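Local coordinates for DNA mismatch repair protein MUTS (Thermus aquaticus, PDB 1EWQ) that recognises mismatched bases in double-stranded DNA and uses ATP binding and hydrolysis to signal their repair, at residues D141-A146 against G188-E193; L145-V150 against F171-A176; T158-K161 against A165-D168; L215-A220 against F241-P246. All blocks are in the same frame, centred on the assembly; numbering follows the deposited sequence.

Interaction 1. Residues D141-A146 against G188-E193; sequences DGWGLA and GAFLDE
Trp143, at the start of strand 143-149, reaches across to Phe190 in the first turn of helix 188-197, and these two rings carry the contact between 141-146 and 188-193. The indole is worth following outward from the backbone. CB leaves the strand toward the helix, and with CG anti to the carbonyl carbon and beside the backbone N (chi1 -65°) the ring system extends across the gap with its benzo end leading, while CG and the pyrrole side stay back. On the benzo half, CE3 packs on Leu166 of helix 163-173. The next atoms bring the indole into contact with the phenyl ring, CZ3 at 3.8 Å from Phe190 CE1 and CH2 at 3.9 Å from the same carbon, which makes the far corner of the six-membered ring the touching part.

The planes lie only 21° apart, but the rings are slid past each other, with centroids 5.7 Å apart, so there is very little overlap. Phe190 meets the indole through CE1, with CZ next in line. Leu184 touches both aromatic residues, and Tyr167 of helix 163-173 lies against Phe190. No hydrogen bond joins the two segments; the hold is apolar and narrow. The backbone of Trp143 is fixed separately by pairing with Leu160. The pair joins strand 143-149 to helix 188-197, on the face of the sheet that helix 163-173 also covers, in keeping with the RNase H-like alpha/beta fold of MutS domain II.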
loop_
_atom_site.group_PDB
_atom_site.type_symbol
_atom_site.label_atom_id
_atom_site.label_comp_id
_atom_site.label_asym_id
_atom_site.label_seq_id
_atom_site.Cartn_x
_atom_site.Cartn_y
_atom_site.Cartn_z
ATOM N N ASP C 141 21.920 -4.194 -33.955
ATOM C CA ASP C 141 21.394 -3.624 -35.189
ATOM C C ASP C 141 20.035 -3.013 -34.874
ATOM O O ASP C 141 19.055 -3.243 -35.587
ATOM C CB ASP C 141 21.254 -4.696 -36.280
ATOM C CG ASP C 141 22.585 -5.312 -36.671
ATOM O OD1 ASP C 141 23.569 -4.546 -36.802
ATOM O OD2 ASP C 141 22.650 -6.552 -36.858
ATOM N N GLY C 142 19.994 -2.237 -33.789
ATOM C CA GLY C 142 18.763 -1.594 -33.352
ATOM C C GLY C 142 18.308 -2.130 -32.003
ATOM O O GLY C 142 18.978 -2.991 -31.413
ATOM N N TRP C 143 17.186 -1.622 -31.496
ATOM C CA TRP C 143 16.669 -2.103 -30.222
ATOM C C TRP C 143 15.600 -3.176 -30.454
ATOM O O TRP C 143 14.526 -2.890 -30.994
ATOM C CB TRP C 143 16.071 -0.958 -29.397
ATOM C CG TRP C 143 17.066 0.088 -28.957
ATOM C CD1 TRP C 143 17.445 1.201 -29.650
ATOM C CD2 TRP C 143 17.796 0.120 -27.722
ATOM N NE1 TRP C 143 18.359 1.928 -28.922
ATOM C CE2 TRP C 143 18.593 1.287 -27.736
ATOM C CE3 TRP C 143 17.853 -0.725 -26.603
ATOM C CZ2 TRP C 143 19.440 1.632 -26.675
ATOM C CZ3 TRP C 143 18.700 -0.381 -25.544
ATOM C CH2 TRP C 143 19.480 0.790 -25.592
ATOM N N GLY C 144 15.904 -4.410 -30.053
ATOM C CA GLY C 144 14.960 -5.501 -30.204
ATOM C C GLY C 144 14.051 -5.582 -28.990
ATOM O O GLY C 144 14.521 -5.571 -27.861
ATOM N N LEU C 145 12.747 -5.666 -29.225
ATOM C CA LEU C 145 11.763 -5.730 -28.147
ATOM C C LEU C 145 10.774 -6.832 -28.513
ATOM O O LEU C 145 10.193 -6.807 -29.604
ATOM C CB LEU C 145 11.022 -4.393 -28.060
ATOM C CG LEU C 145 10.297 -3.901 -26.798
ATOM C CD1 LEU C 145 9.079 -3.100 -27.238
ATOM C CD2 LEU C 145 9.891 -5.036 -25.904
ATOM N N ALA C 146 10.590 -7.801 -27.617
ATOM C CA ALA C 146 9.657 -8.897 -27.875
ATOM C C ALA C 146 8.806 -9.194 -26.655
ATOM O O ALA C 146 9.247 -9.046 -25.519
ATOM C CB ALA C 146 10.404 -10.151 -28.310
ATOM N N GLY C 188 25.701 0.039 -16.596
ATOM C CA GLY C 188 25.183 0.639 -15.378
ATOM C C GLY C 188 24.314 1.878 -15.520
ATOM O O GLY C 188 23.344 2.039 -14.785
ATOM N N ALA C 189 24.653 2.758 -16.455
ATOM C CA ALA C 189 23.877 3.980 -16.656
ATOM C C ALA C 189 22.493 3.679 -17.252
ATOM O O ALA C 189 21.498 4.303 -16.884
ATOM C CB ALA C 189 24.643 4.936 -17.556
ATOM N N PHE C 190 22.440 2.720 -18.171
ATOM C CA PHE C 190 21.184 2.322 -18.797
ATOM C C PHE C 190 20.248 1.756 -17.735
ATOM O O PHE C 190 19.131 2.232 -17.552
ATOM C CB PHE C 190 21.445 1.248 -19.860
ATOM C CG PHE C 190 20.190 0.644 -20.437
ATOM C CD1 PHE C 190 19.453 1.323 -21.406
ATOM C CD2 PHE C 190 19.735 -0.594 -19.996
ATOM C CE1 PHE C 190 18.279 0.774 -21.923
ATOM C CE2 PHE C 190 18.564 -1.148 -20.507
ATOM C CZ PHE C 190 17.835 -0.462 -21.471
ATOM N N LEU C 191 20.731 0.736 -17.033
ATOM C CA LEU C 191 19.964 0.059 -15.997
ATOM C C LEU C 191 19.281 1.012 -15.028
ATOM O O LEU C 191 18.095 0.862 -14.744
ATOM C CB LEU C 191 20.865 -0.909 -15.233
ATOM C CG LEU C 191 20.196 -1.787 -14.180
ATOM C CD1 LEU C 191 19.005 -2.526 -14.783
ATOM C CD2 LEU C 191 21.224 -2.766 -13.633
ATOM N N ASP C 192 20.024 1.986 -14.516
ATOM C CA ASP C 192 19.448 2.954 -13.594
ATOM C C ASP C 192 18.317 3.724 -14.260
ATOM O O ASP C 192 17.251 3.902 -13.671
ATOM C CB ASP C 192 20.523 3.924 -13.099
ATOM C CG ASP C 192 21.410 3.307 -12.034
ATOM O OD1 ASP C 192 20.894 2.999 -10.932
ATOM O OD2 ASP C 192 22.617 3.120 -12.300
ATOM N N GLU C 193 18.552 4.181 -15.488
ATOM C CA GLU C 193 17.532 4.919 -16.225
ATOM C C GLU C 193 16.304 4.034 -16.367
ATOM O O GLU C 193 15.180 4.477 -16.146
ATOM C CB GLU C 193 18.025 5.301 -17.620
ATOM C CG GLU C 193 17.076 6.240 -18.359
ATOM C CD GLU C 193 17.461 6.462 -19.813
ATOM O OE1 GLU C 193 17.118 7.534 -20.360
ATOM O OE2 GLU C 193 18.089 5.565 -20.418
#

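Interaction 2. Residues L145-V150 against F171-A176; sequences LAFLDV and FRHRPA
The rings of Phe147 and His173 stack face to face, centroids 4.0 Å apart and planes inclined at 30°. His173 CG lies over one face of the phenyl ring, displaced toward its rim, while Phe147 CE1 sits in the same manner over a face of the imidazole. The tilt brings the rings together most closely on one side, where Phe147 CZ comes to 3.3 Å from His173 CD2. At the edge of the phenyl ring, near its plane, Pro175 CB approaches CE2 of Phe147 at 4.5 Å.

Both aromatic side chains hold CG anti to the carbonyl carbon (chi1 -60° in Phe147, -70° in His173), which sends one out from the strand and the other out from the helix end to meet between them. Tyr133 extends the cluster, meeting His173 edge-to-face, and a weak hydrogen bond between His173 NE2 and Glu169 OE1 may help fix the rotation of the imidazole. Beyond His173 the chain leaves the helix at Arg174, whose positive phi swings Pro175 back toward Phe147. All three touching residues are buried. This is the helix end of a beta-alpha-beta crossover from strand 154-160 to strand 177-180, packed on a central strand as in RNase H-like domains.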
loop_
_atom_site.group_PDB
_atom_site.type_symbol
_atom_site.label_atom_id
_atom_site.label_comp_id
_atom_site.label_asym_id
_atom_site.label_seq_id
_atom_site.Cartn_x
_atom_site.Cartn_y
_atom_site.Cartn_z
ATOM N N LEU C 145 12.747 -5.666 -29.225
ATOM C CA LEU C 145 11.763 -5.730 -28.147
ATOM C C LEU C 145 10.774 -6.832 -28.513
ATOM O O LEU C 145 10.193 -6.807 -29.604
ATOM C CB LEU C 145 11.022 -4.393 -28.060
ATOM C CG LEU C 145 10.297 -3.901 -26.798
ATOM C CD1 LEU C 145 9.079 -3.100 -27.238
ATOM C CD2 LEU C 145 9.891 -5.036 -25.904
ATOM N N ALA C 146 10.590 -7.801 -27.617
ATOM C CA ALA C 146 9.657 -8.897 -27.875
ATOM C C ALA C 146 8.806 -9.194 -26.655
ATOM O O ALA C 146 9.247 -9.046 -25.519
ATOM C CB ALA C 146 10.404 -10.151 -28.310
ATOM N N PHE C 147 7.570 -9.608 -26.902
ATOM C CA PHE C 147 6.641 -9.923 -25.838
ATOM C C PHE C 147 6.112 -11.337 -25.985
ATOM O O PHE C 147 6.019 -11.877 -27.088
ATOM C CB PHE C 147 5.439 -8.972 -25.861
ATOM C CG PHE C 147 5.796 -7.529 -25.694
ATOM C CD1 PHE C 147 5.913 -6.704 -26.793
ATOM C CD2 PHE C 147 6.014 -6.994 -24.425
ATOM C CE1 PHE C 147 6.245 -5.353 -26.642
ATOM C CE2 PHE C 147 6.345 -5.656 -24.266
ATOM C CZ PHE C 147 6.460 -4.834 -25.378
ATOM N N LEU C 148 5.761 -11.925 -24.855
ATOM C CA LEU C 148 5.178 -13.253 -24.826
ATOM C C LEU C 148 4.151 -13.267 -23.709
ATOM O O LEU C 148 4.430 -12.805 -22.602
ATOM C CB LEU C 148 6.225 -14.340 -24.541
ATOM C CG LEU C 148 5.630 -15.741 -24.309
ATOM C CD1 LEU C 148 4.908 -16.232 -25.583
ATOM C CD2 LEU C 148 6.745 -16.725 -23.927
ATOM N N ASP C 149 2.952 -13.759 -24.021
ATOM C CA ASP C 149 1.901 -13.899 -23.024
ATOM C C ASP C 149 1.748 -15.404 -22.999
ATOM O O ASP C 149 1.123 -16.003 -23.881
ATOM C CB ASP C 149 0.587 -13.244 -23.461
ATOM C CG ASP C 149 -0.474 -13.299 -22.370
ATOM O OD1 ASP C 149 -0.470 -14.280 -21.591
ATOM O OD2 ASP C 149 -1.317 -12.370 -22.301
ATOM N N VAL C 150 2.350 -16.012 -21.991
ATOM C CA VAL C 150 2.340 -17.453 -21.855
ATOM C C VAL C 150 0.941 -18.043 -21.685
ATOM O O VAL C 150 0.718 -19.195 -22.057
ATOM C CB VAL C 150 3.242 -17.879 -20.667
ATOM C CG1 VAL C 150 3.409 -19.376 -20.643
ATOM C CG2 VAL C 150 4.606 -17.193 -20.783
ATOM N N PHE C 171 6.222 0.744 -22.657
ATOM C CA PHE C 171 5.182 1.292 -21.795
ATOM C C PHE C 171 3.747 0.990 -22.240
ATOM O O PHE C 171 2.913 0.613 -21.419
ATOM C CB PHE C 171 5.329 2.798 -21.661
ATOM C CG PHE C 171 4.372 3.392 -20.691
ATOM C CD1 PHE C 171 4.672 3.413 -19.335
ATOM C CD2 PHE C 171 3.144 3.880 -21.117
ATOM C CE1 PHE C 171 3.762 3.908 -18.418
ATOM C CE2 PHE C 171 2.221 4.379 -20.198
ATOM C CZ PHE C 171 2.530 4.393 -18.852
ATOM N N ARG C 172 3.446 1.166 -23.522
ATOM C CA ARG C 172 2.089 0.896 -23.980
ATOM C C ARG C 172 1.670 -0.560 -23.724
ATOM O O ARG C 172 0.486 -0.866 -23.713
ATOM C CB ARG C 172 1.917 1.257 -25.475
ATOM C CG ARG C 172 3.136 0.994 -26.345
ATOM C CD ARG C 172 2.875 0.976 -27.868
ATOM N NE ARG C 172 1.820 1.872 -28.351
ATOM C CZ ARG C 172 1.793 2.389 -29.582
ATOM N NH1 ARG C 172 2.774 2.108 -30.438
ATOM N NH2 ARG C 172 0.783 3.162 -29.978
ATOM N N HIS C 173 2.631 -1.456 -23.510
ATOM C CA HIS C 173 2.297 -2.857 -23.250
ATOM C C HIS C 173 2.233 -3.187 -21.772
ATOM O O HIS C 173 1.697 -4.223 -21.396
ATOM C CB HIS C 173 3.301 -3.792 -23.923
ATOM C CG HIS C 173 3.194 -3.819 -25.416
ATOM N ND1 HIS C 173 2.333 -4.662 -26.087
ATOM C CD2 HIS C 173 3.809 -3.078 -26.364
ATOM C CE1 HIS C 173 2.426 -4.438 -27.385
ATOM N NE2 HIS C 173 3.315 -3.480 -27.580
ATOM N N ARG C 174 2.772 -2.304 -20.937
ATOM C CA ARG C 174 2.783 -2.510 -19.500
ATOM C C ARG C 174 3.106 -3.963 -19.142
ATOM O O ARG C 174 2.283 -4.677 -18.557
ATOM C CB ARG C 174 1.432 -2.085 -18.902
ATOM C CG ARG C 174 1.193 -0.554 -18.914
ATOM C CD ARG C 174 2.224 0.208 -18.043
ATOM N NE ARG C 174 3.593 -0.090 -18.454
ATOM C CZ ARG C 174 4.689 0.171 -17.742
ATOM N NH1 ARG C 174 4.610 0.762 -16.549
ATOM N NH2 ARG C 174 5.874 -0.192 -18.214
ATOM N N PRO C 175 4.321 -4.420 -19.490
ATOM C CA PRO C 175 4.760 -5.790 -19.209
ATOM C C PRO C 175 4.748 -6.025 -17.711
ATOM O O PRO C 175 4.873 -5.082 -16.939
ATOM C CB PRO C 175 6.171 -5.820 -19.774
ATOM C CG PRO C 175 6.649 -4.428 -19.481
ATOM C CD PRO C 175 5.460 -3.583 -19.902
ATOM N N ALA C 176 4.598 -7.276 -17.299
ATOM C CA ALA C 176 4.576 -7.594 -15.880
ATOM C C ALA C 176 5.968 -8.015 -15.418
ATOM O O ALA C 176 6.272 -8.004 -14.223
ATOM C CB ALA C 176 3.561 -8.715 -15.608
#

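Interaction 3. Residues T158-K161 against A165-D168; sequences TVLK and ALYD
Leu160 packs its two methyls on Ala165 and Leu166 in the first turn of helix 163-173, and this apolar packing does most of the work. CD2 meets Ala165 CB at 3.6 Å, while CD1 goes to the neighbouring residue, lying 4.0 Å from Leu166 CA and 4.1 Å from Leu166 CD1. The side chains of Leu160 and Leu166 cross at about a right angle, so they touch through these methyls rather than along their lengths. The fork is aimed at the helix because CG stands anti to the carbonyl carbon of Leu160 (chi1 -59°). Replacing Leu160 with alanine would remove both methyls and is likely to open a gap beside Ala165 CB and Leu166 CD1 where strand and helix now meet.

A second kind of contact sets a methyl against a polar atom: Leu160 CD2 also lies 3.4 Å from Ala165 O. The third is aliphatic packing from a charged residue. Lys161 starts out away from the helix, but its bent chain folds round until CE rests 3.7 Å from Ala165 CB, at the exposed margin.

No hydrogen bond crosses the contact; nearby, Leu160 pairs through its backbone with Trp143 in the adjacent strand, and Ser162 OG bonds to Ala165 N at the helix start. This is a tight beta-alpha junction, where the helix after the third strand of the RNase H-like sheet folds back against that strand.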
loop_
_atom_site.group_PDB
_atom_site.type_symbol
_atom_site.label_atom_id
_atom_site.label_comp_id
_atom_site.label_asym_id
_atom_site.label_seq_id
_atom_site.Cartn_x
_atom_site.Cartn_y
_atom_site.Cartn_z
ATOM N N THR C 158 9.319 -6.414 -32.251
ATOM C CA THR C 158 9.695 -5.468 -33.280
ATOM C C THR C 158 11.080 -4.895 -32.992
ATOM O O THR C 158 11.689 -5.183 -31.963
ATOM C CB THR C 158 8.670 -4.306 -33.347
ATOM O OG1 THR C 158 8.989 -3.446 -34.447
ATOM C CG2 THR C 158 8.702 -3.495 -32.067
ATOM N N VAL C 159 11.586 -4.096 -33.917
ATOM C CA VAL C 159 12.872 -3.464 -33.723
ATOM C C VAL C 159 12.605 -1.972 -33.792
ATOM O O VAL C 159 11.772 -1.525 -34.579
ATOM C CB VAL C 159 13.891 -3.870 -34.814
ATOM C CG1 VAL C 159 15.170 -3.061 -34.653
ATOM C CG2 VAL C 159 14.214 -5.349 -34.700
ATOM N N LEU C 160 13.280 -1.209 -32.943
ATOM C CA LEU C 160 13.107 0.234 -32.925
ATOM C C LEU C 160 14.469 0.880 -33.096
ATOM O O LEU C 160 15.483 0.301 -32.720
ATOM C CB LEU C 160 12.457 0.667 -31.614
ATOM C CG LEU C 160 11.108 -0.029 -31.456
ATOM C CD1 LEU C 160 11.205 -1.074 -30.356
ATOM C CD2 LEU C 160 10.030 0.984 -31.159
ATOM N N LYS C 161 14.488 2.076 -33.671
ATOM C CA LYS C 161 15.738 2.783 -33.928
ATOM C C LYS C 161 16.311 3.547 -32.753
ATOM O O LYS C 161 17.531 3.653 -32.618
ATOM C CB LYS C 161 15.557 3.733 -35.109
ATOM C CG LYS C 161 14.105 4.052 -35.402
ATOM C CD LYS C 161 13.405 4.692 -34.203
ATOM C CE LYS C 161 11.954 4.265 -34.187
ATOM N NZ LYS C 161 11.919 2.787 -34.282
ATOM N N ALA C 165 11.803 5.384 -28.559
ATOM C CA ALA C 165 10.753 4.564 -29.146
ATOM C C ALA C 165 10.669 3.217 -28.440
ATOM O O ALA C 165 9.585 2.667 -28.263
ATOM C CB ALA C 165 11.007 4.365 -30.631
ATOM N N LEU C 166 11.814 2.681 -28.042
ATOM C CA LEU C 166 11.812 1.408 -27.336
ATOM C C LEU C 166 10.984 1.584 -26.072
ATOM O O LEU C 166 10.005 0.875 -25.862
ATOM C CB LEU C 166 13.228 0.984 -26.949
ATOM C CG LEU C 166 13.257 -0.138 -25.898
ATOM C CD1 LEU C 166 12.708 -1.438 -26.510
ATOM C CD2 LEU C 166 14.678 -0.323 -25.386
ATOM N N TYR C 167 11.385 2.538 -25.237
ATOM C CA TYR C 167 10.670 2.790 -23.999
ATOM C C TYR C 167 9.176 2.996 -24.215
ATOM O O TYR C 167 8.372 2.444 -23.466
ATOM C CB TYR C 167 11.272 3.987 -23.255
ATOM C CG TYR C 167 12.638 3.701 -22.645
ATOM C CD1 TYR C 167 13.188 2.415 -22.679
ATOM C CD2 TYR C 167 13.378 4.714 -22.040
ATOM C CE1 TYR C 167 14.452 2.145 -22.129
ATOM C CE2 TYR C 167 14.634 4.459 -21.487
ATOM C CZ TYR C 167 15.164 3.173 -21.537
ATOM O OH TYR C 167 16.415 2.932 -21.010
ATOM N N ASP C 168 8.795 3.765 -25.234
ATOM C CA ASP C 168 7.372 3.975 -25.486
ATOM C C ASP C 168 6.659 2.685 -25.858
ATOM O O ASP C 168 5.538 2.449 -25.419
ATOM C CB ASP C 168 7.138 4.998 -26.600
ATOM C CG ASP C 168 7.315 6.421 -26.132
ATOM O OD1 ASP C 168 7.099 6.691 -24.934
ATOM O OD2 ASP C 168 7.652 7.274 -26.972
#

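Interaction 4. Residues L215-A220 against F241-P246; sequences LALRRA and FRFYDP
Leu217, Phe241 and Phe243 all place CG anti to the backbone N (chi1 -169° in Leu217), and these extended first torsions bring a leucine from helix 215-232 together with two phenylalanines from the other segment. The CD2 methyl of Leu217 sits over one face of Phe243, 3.8 Å from its ring centroid and 18° off the normal, a CH-pi contact displaced toward the rim at Phe243 CD2. The same methyl touches the second ring, with Leu217 CD2 3.9 Å from Phe241 CE2. The other branch adds a further point of contact: Leu217 CD1 lies 4.0 Å from Phe241 CZ. One buried leucine is thus gripped by both phenylalanines. An alanine at Leu217 lacks this branched end, and the loss would probably leave the Phe243 face without its methyl partner and open a gap beside Phe241 CE2 and CZ.

Phe241 has further company, an edge-to-face meeting with Phe155 and a cation-pi contact with Arg221, while Phe243 lies out toward solvent and packs on Pro214. No hydrogen bond crosses between the segments. The contact ties the short edge strand 242-243, parallel to strand 154-160, to the helix covering one face of the sheet, a layered alpha/beta arrangement as in RNase H-like domains.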
loop_
_atom_site.group_PDB
_atom_site.type_symbol
_atom_site.label_atom_id
_atom_site.label_comp_id
_atom_site.label_asym_id
_atom_site.label_seq_id
_atom_site.Cartn_x
_atom_site.Cartn_y
_atom_site.Cartn_z
ATOM N N LEU C 215 19.248 -9.474 -35.563
ATOM C CA LEU C 215 19.904 -10.081 -34.404
ATOM C C LEU C 215 19.200 -9.690 -33.106
ATOM O O LEU C 215 18.817 -10.555 -32.310
ATOM C CB LEU C 215 21.373 -9.637 -34.332
ATOM C CG LEU C 215 22.440 -10.546 -33.701
ATOM C CD1 LEU C 215 23.392 -9.704 -32.851
ATOM C CD2 LEU C 215 21.809 -11.639 -32.862
ATOM N N ALA C 216 19.041 -8.387 -32.890
ATOM C CA ALA C 216 18.393 -7.894 -31.672
ATOM C C ALA C 216 17.090 -8.631 -31.364
ATOM O O ALA C 216 16.845 -9.009 -30.220
ATOM C CB ALA C 216 18.126 -6.393 -31.785
ATOM N N LEU C 217 16.265 -8.840 -32.385
ATOM C CA LEU C 217 14.980 -9.517 -32.199
ATOM C C LEU C 217 15.147 -11.006 -31.927
ATOM O O LEU C 217 14.452 -11.565 -31.083
ATOM C CB LEU C 217 14.082 -9.303 -33.428
ATOM C CG LEU C 217 12.619 -9.732 -33.259
ATOM C CD1 LEU C 217 12.013 -9.001 -32.064
ATOM C CD2 LEU C 217 11.830 -9.414 -34.525
ATOM N N ARG C 218 16.060 -11.649 -32.651
ATOM C CA ARG C 218 16.318 -13.067 -32.454
ATOM C C ARG C 218 16.802 -13.316 -31.033
ATOM O O ARG C 218 16.522 -14.354 -30.437
ATOM C CB ARG C 218 17.382 -13.568 -33.425
ATOM C CG ARG C 218 16.922 -13.716 -34.860
ATOM C CD ARG C 218 17.907 -14.588 -35.622
ATOM N NE ARG C 218 19.248 -14.018 -35.642
ATOM C CZ ARG C 218 20.361 -14.731 -35.483
ATOM N NH1 ARG C 218 20.296 -16.043 -35.285
ATOM N NH2 ARG C 218 21.543 -14.136 -35.538
ATOM N N ARG C 219 17.534 -12.359 -30.486
ATOM C CA ARG C 219 18.048 -12.515 -29.132
ATOM C C ARG C 219 16.939 -12.346 -28.091
ATOM O O ARG C 219 16.814 -13.164 -27.178
ATOM C CB ARG C 219 19.178 -11.515 -28.878
ATOM C CG ARG C 219 20.334 -11.676 -29.861
ATOM C CD ARG C 219 21.438 -10.686 -29.567
ATOM N NE ARG C 219 22.051 -10.946 -28.277
ATOM C CZ ARG C 219 22.334 -10.006 -27.386
ATOM N NH1 ARG C 219 22.055 -8.735 -27.651
ATOM N NH2 ARG C 219 22.879 -10.340 -26.221
ATOM N N ALA C 220 16.138 -11.293 -28.236
ATOM C CA ALA C 220 15.047 -11.045 -27.299
ATOM C C ALA C 220 14.090 -12.237 -27.308
ATOM O O ALA C 220 13.678 -12.722 -26.251
ATOM C CB ALA C 220 14.303 -9.768 -27.681
ATOM N N PHE C 241 4.734 -16.210 -34.406
ATOM C CA PHE C 241 5.394 -14.980 -34.001
ATOM C C PHE C 241 5.088 -13.835 -34.956
ATOM O O PHE C 241 5.108 -14.007 -36.170
ATOM C CB PHE C 241 6.913 -15.148 -33.942
ATOM C CG PHE C 241 7.634 -13.901 -33.504
ATOM C CD1 PHE C 241 7.777 -13.599 -32.151
ATOM C CD2 PHE C 241 8.154 -13.017 -34.439
ATOM C CE1 PHE C 241 8.432 -12.435 -31.740
ATOM C CE2 PHE C 241 8.810 -11.848 -34.038
ATOM C CZ PHE C 241 8.950 -11.557 -32.688
ATOM N N ARG C 242 4.823 -12.662 -34.395
ATOM C CA ARG C 242 4.544 -11.490 -35.201
ATOM C C ARG C 242 5.618 -10.421 -35.097
ATOM O O ARG C 242 5.835 -9.832 -34.037
ATOM C CB ARG C 242 3.206 -10.873 -34.818
ATOM C CG ARG C 242 2.006 -11.651 -35.305
ATOM C CD ARG C 242 0.887 -10.682 -35.634
ATOM N NE ARG C 242 0.498 -9.914 -34.463
ATOM C CZ ARG C 242 0.377 -8.589 -34.435
ATOM N NH1 ARG C 242 0.618 -7.870 -35.524
ATOM N NH2 ARG C 242 0.008 -7.986 -33.311
ATOM N N PHE C 243 6.290 -10.184 -36.212
ATOM C CA PHE C 243 7.306 -9.151 -36.303
ATOM C C PHE C 243 6.492 -7.983 -36.860
ATOM O O PHE C 243 6.267 -7.901 -38.072
ATOM C CB PHE C 243 8.387 -9.585 -37.295
ATOM C CG PHE C 243 9.498 -8.591 -37.471
ATOM C CD1 PHE C 243 10.439 -8.765 -38.486
ATOM C CD2 PHE C 243 9.607 -7.480 -36.639
ATOM C CE1 PHE C 243 11.463 -7.850 -38.669
ATOM C CE2 PHE C 243 10.626 -6.561 -36.813
ATOM C CZ PHE C 243 11.558 -6.743 -37.830
ATOM N N TYR C 244 6.021 -7.101 -35.980
ATOM C CA TYR C 244 5.191 -5.980 -36.413
ATOM C C TYR C 244 5.927 -4.655 -36.589
ATOM O O TYR C 244 7.135 -4.558 -36.356
ATOM C CB TYR C 244 4.010 -5.806 -35.442
ATOM C CG TYR C 244 4.388 -5.340 -34.051
ATOM C CD1 TYR C 244 4.328 -3.990 -33.713
ATOM C CD2 TYR C 244 4.816 -6.249 -33.072
ATOM C CE1 TYR C 244 4.682 -3.546 -32.442
ATOM C CE2 TYR C 244 5.178 -5.815 -31.792
ATOM C CZ TYR C 244 5.103 -4.462 -31.494
ATOM O OH TYR C 244 5.434 -4.009 -30.248
ATOM N N ASP C 245 5.182 -3.642 -37.019
ATOM C CA ASP C 245 5.731 -2.316 -37.234
ATOM C C ASP C 245 4.890 -1.262 -36.526
ATOM O O ASP C 245 3.771 -0.973 -36.938
ATOM C CB ASP C 245 5.782 -2.009 -38.729
ATOM C CG ASP C 245 6.339 -0.630 -39.023
ATOM O OD1 ASP C 245 6.789 0.071 -38.080
ATOM O OD2 ASP C 245 6.328 -0.250 -40.211
ATOM N N PRO C 246 5.427 -0.669 -35.444
ATOM C CA PRO C 246 4.692 0.358 -34.698
ATOM C C PRO C 246 4.424 1.585 -35.560
ATOM O O PRO C 246 3.473 2.329 -35.325
ATOM C CB PRO C 246 5.610 0.648 -33.513
ATOM C CG PRO C 246 6.981 0.357 -34.070
ATOM C CD PRO C 246 6.746 -0.916 -34.842
#

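In the fold
All four contacts gather round one mixed sheet. Interactions 1, 2 and 3 lie on one face: interactions 1 and 2 use successive parts of strand 143-149, while interactions 2 and 3 fix the C-terminal end and the first turn of helix 163-173. Interaction 4 belongs to helix 215-232 on the opposite face, where Ala146 CB meets Ala220 CB. Interaction 2 is fully buried and has a true ring stack; the others are partly buried, with slipped rings in interaction 1, aliphatic groups in interaction 3 and methyl-to-ring contacts in interaction 4. Polar bonds join neighbouring contacts instead: Leu145 O with Thr158 N, and Thr158 OG1 with Tyr244 O.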